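Local structure of lactococcus lactis MG1363 DpsA (Lactococcus lactis, 1ZS3) at residues N42-Q47 with I100-K105. The protein probably binds DNA and helps protect the cell against oxidative stress, as a twelve-subunit assembly of the Dps family. Sequence-based numbering, arbitrary orientation.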
ATOM      1  N   ASN A  42     -20.735 -17.565 -17.134  1.00 37.80           N
ATOM      2  CA  ASN A  42     -19.298 -17.378 -17.133  1.00 38.97           C
ATOM      3  C   ASN A  42     -18.664 -17.594 -18.500  1.00 40.25           C
ATOM      4  O   ASN A  42     -17.819 -16.811 -18.952  1.00 40.63           O
ATOM      5  CB  ASN A  42     -18.640 -18.285 -16.078  1.00 38.91           C
ATOM      6  CG  ASN A  42     -17.141 -18.179 -16.068  1.00 38.80           C
ATOM      7  OD1 ASN A  42     -16.444 -19.179 -16.047  1.00 40.98           O
ATOM      8  ND2 ASN A  42     -16.646 -16.960 -16.058  1.00 41.18           N
ATOM      9  N   ILE A  43     -19.062 -18.668 -19.154  1.00 41.38           N
ATOM     10  CA  ILE A  43     -18.495 -19.044 -20.453  1.00 41.32           C
ATOM     11  C   ILE A  43     -18.995 -18.073 -21.512  1.00 41.16           C
ATOM     12  O   ILE A  43     -18.265 -17.625 -22.383  1.00 40.49           O
ATOM     13  CB  ILE A  43     -18.868 -20.503 -20.821  1.00 41.47           C
ATOM     14  CG1 ILE A  43     -18.654 -21.422 -19.605  1.00 42.33           C
ATOM     15  CG2 ILE A  43     -18.122 -20.933 -22.081  1.00 41.65           C
ATOM     16  CD1 ILE A  43     -17.672 -22.550 -19.800  1.00 43.31           C
ATOM     17  N   ARG A  44     -20.250 -17.721 -21.411  1.00 41.19           N
ATOM     18  CA  ARG A  44     -20.867 -16.797 -22.335  1.00 42.26           C
ATOM     19  C   ARG A  44     -20.242 -15.427 -22.258  1.00 42.04           C
ATOM     20  O   ARG A  44     -20.113 -14.755 -23.278  1.00 43.09           O
ATOM     21  CB  ARG A  44     -22.380 -16.717 -22.040  1.00 42.85           C
ATOM     22  CG  ARG A  44     -23.254 -17.707 -22.825  1.00 43.05           C
ATOM     23  CD  ARG A  44     -23.866 -17.087 -24.063  1.00 44.84           C
ATOM     24  NE  ARG A  44     -24.935 -16.149 -23.691  1.00 44.08           N
ATOM     25  CZ  ARG A  44     -25.205 -15.002 -24.317  1.00 42.36           C
ATOM     26  NH1 ARG A  44     -24.506 -14.576 -25.377  1.00 40.45           N
ATOM     27  NH2 ARG A  44     -26.201 -14.272 -23.846  1.00 42.40           N
ATOM     28  N   LEU A  45     -19.851 -15.019 -21.047  1.00 42.06           N
ATOM     29  CA  LEU A  45     -19.264 -13.716 -20.755  1.00 40.93           C
ATOM     30  C   LEU A  45     -17.816 -13.790 -21.040  1.00 40.47           C
ATOM     31  O   LEU A  45     -17.241 -12.803 -21.445  1.00 41.08           O
ATOM     32  CB  LEU A  45     -19.458 -13.329 -19.281  1.00 40.28           C
ATOM     33  CG  LEU A  45     -20.894 -12.903 -18.926  1.00 39.18           C
ATOM     34  CD1 LEU A  45     -21.170 -13.011 -17.465  1.00 38.13           C
ATOM     35  CD2 LEU A  45     -21.189 -11.471 -19.429  1.00 38.32           C
ATOM     36  N   THR A  46     -17.187 -14.949 -20.809  1.00 39.84           N
ATOM     37  CA  THR A  46     -15.863 -15.215 -21.317  1.00 40.04           C
ATOM     38  C   THR A  46     -15.787 -15.114 -22.841  1.00 42.30           C
ATOM     39  O   THR A  46     -14.838 -14.532 -23.386  1.00 43.75           O
ATOM     40  CB  THR A  46     -15.420 -16.596 -20.906  1.00 38.89           C
ATOM     41  OG1 THR A  46     -15.285 -16.659 -19.479  1.00 37.00           O
ATOM     42  CG2 THR A  46     -14.029 -16.893 -21.411  1.00 38.70           C
ATOM     43  N   GLN A  47     -16.761 -15.680 -23.557  1.00 43.82           N
ATOM     44  CA  GLN A  47     -16.794 -15.541 -25.016  1.00 44.04           C
ATOM     45  C   GLN A  47     -16.922 -14.072 -25.423  1.00 43.75           C
ATOM     46  O   GLN A  47     -16.136 -13.591 -26.242  1.00 43.02           O
ATOM     47  CB  GLN A  47     -17.964 -16.346 -25.602  1.00 45.04           C
ATOM     48  CG  GLN A  47     -18.321 -15.979 -27.073  1.00 45.59           C
ATOM     49  CD  GLN A  47     -19.419 -16.843 -27.650  1.00 46.49           C
ATOM     50  OE1 GLN A  47     -20.603 -16.582 -27.407  1.00 47.78           O
ATOM     51  NE2 GLN A  47     -19.035 -17.868 -28.409  1.00 45.29           N
ATOM     52  N   ILE A 100     -30.732 -19.993 -20.433  1.00 62.36           N
ATOM     53  CA  ILE A 100     -29.502 -19.373 -20.925  1.00 61.55           C
ATOM     54  C   ILE A 100     -28.918 -20.331 -21.927  1.00 60.78           C
ATOM     55  O   ILE A 100     -28.790 -21.525 -21.691  1.00 60.99           O
ATOM     56  CB  ILE A 100     -28.459 -19.128 -19.806  1.00 61.95           C
ATOM     57  CG1 ILE A 100     -28.865 -17.936 -18.952  1.00 63.02           C
ATOM     58  CG2 ILE A 100     -27.039 -18.944 -20.383  1.00 61.39           C
ATOM     59  CD1 ILE A 100     -28.933 -18.275 -17.483  1.00 64.38           C
ATOM     60  N   THR A 101     -28.533 -19.779 -23.062  1.00 59.69           N
ATOM     61  CA  THR A 101     -28.235 -20.602 -24.220  1.00 58.48           C
ATOM     62  C   THR A 101     -26.985 -20.081 -24.956  1.00 56.72           C
ATOM     63  O   THR A 101     -26.924 -18.928 -25.315  1.00 55.32           O
ATOM     64  CB  THR A 101     -29.481 -20.641 -25.149  1.00 58.86           C
ATOM     65  OG1 THR A 101     -29.195 -20.032 -26.388  1.00 59.53           O
ATOM     66  CG2 THR A 101     -30.714 -19.795 -24.595  1.00 59.20           C
ATOM     67  N   GLU A 102     -26.008 -20.947 -25.130  1.00 55.69           N
ATOM     68  CA  GLU A 102     -24.765 -20.607 -25.820  1.00 55.04           C
ATOM     69  C   GLU A 102     -25.016 -20.487 -27.322  1.00 55.29           C
ATOM     70  O   GLU A 102     -26.143 -20.579 -27.747  1.00 56.19           O
ATOM     71  CB  GLU A 102     -23.679 -21.591 -25.484  1.00 54.64           C
ATOM     72  CG  GLU A 102     -23.393 -21.589 -24.006  1.00 54.07           C
ATOM     73  CD  GLU A 102     -22.373 -22.617 -23.662  1.00 55.25           C
ATOM     74  OE1 GLU A 102     -21.195 -22.438 -24.080  1.00 52.72           O
ATOM     75  OE2 GLU A 102     -22.765 -23.592 -22.967  1.00 56.88           O
ATOM     76  N   ASP A 103     -23.991 -20.197 -28.124  1.00 55.66           N
ATOM     77  CA  ASP A 103     -24.149 -19.899 -29.559  1.00 55.95           C
ATOM     78  C   ASP A 103     -22.786 -19.581 -30.145  1.00 56.38           C
ATOM     79  O   ASP A 103     -22.257 -18.537 -29.840  1.00 56.76           O
ATOM     80  CB  ASP A 103     -25.103 -18.700 -29.765  1.00 55.85           C
ATOM     81  CG  ASP A 103     -25.782 -18.676 -31.158  1.00 55.49           C
ATOM     82  OD1 ASP A 103     -27.029 -18.453 -31.192  1.00 51.10           O
ATOM     83  OD2 ASP A 103     -25.158 -18.849 -32.242  1.00 52.80           O
ATOM     84  N   PRO A 104     -22.184 -20.465 -30.942  1.00 57.53           N
ATOM     85  CA  PRO A 104     -20.830 -20.189 -31.464  1.00 58.29           C
ATOM     86  C   PRO A 104     -20.781 -19.038 -32.514  1.00 58.76           C
ATOM     87  O   PRO A 104     -19.733 -18.494 -32.803  1.00 58.04           O
ATOM     88  CB  PRO A 104     -20.399 -21.539 -32.093  1.00 58.29           C
ATOM     89  CG  PRO A 104     -21.358 -22.529 -31.538  1.00 57.86           C
ATOM     90  CD  PRO A 104     -22.677 -21.776 -31.396  1.00 57.61           C
ATOM     91  N   LYS A 105     -21.942 -18.703 -33.057  1.00 59.74           N
ATOM     92  CA  LYS A 105     -22.093 -17.563 -33.993  1.00 60.70           C
ATOM     93  C   LYS A 105     -22.193 -16.228 -33.250  1.00 60.41           C
ATOM     94  O   LYS A 105     -22.391 -15.188 -33.888  1.00 60.64           O
ATOM     95  CB  LYS A 105     -23.317 -17.730 -34.928  1.00 61.32           C
ATOM     96  CG  LYS A 105     -23.363 -19.185 -35.594  1.00 61.72           C
ATOM     97  CD  LYS A 105     -24.647 -19.445 -36.476  1.00 62.63           C
ATOM     98  CE  LYS A 105     -25.889 -19.454 -35.548  1.00 63.33           C
ATOM     99  NZ  LYS A 105     -25.918 -20.751 -34.759  1.00 65.04           N
TER
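Arg44 and Glu102 lie against each other by their aliphatic parts rather than by their charges. The arginine CG meets the glutamate CG at 4.1 Å, and from there the two side chains run on in opposite senses. Arg44 suits this place because its long chain can bend. A turn at chi2 (-97°) sets CD 4.0 Å from CA of Glu102. A second, at chi3 (-72°), swings NE and the guanidinium on past the loop backbone, with Thr101 O oblique to the group at 3.8 Å from NE. The charged end then serves helix 111-138, where NH2 hydrogen-bonds to Ser117 and the guanidinium makes a cation-pi contact with Phe118. An alanine in place of Arg44 would probably leave Ser117 and Phe118 without their cationic partner and open a gap between the helix and the backbone of Thr101 and Glu102. In the four-helix bundle of a Dps subunit, helix 27-51 here packs, without a direct hydrogen bond, on the connection from the short helix 90-96 to helix 111-138. Glu102 runs extended beyond CG, with OE1 reaching 4.0 Å from CG2 of Ile43; this branched, apolar residue also packs on Phe39 of the second subunit. The same carboxylate oxygen accepts a hydrogen bond from Thr90 N of that subunit. One turn on from Ile43, Gln47 stretches straight out toward the loop, CG anti to the backbone N (chi1 165°). Its OE1 comes 3.5 Å from Asp103 O, two oxygens with no hydrogen bond between them. An amide fits because NE2 can donate to Ser88 OG of the second subunit.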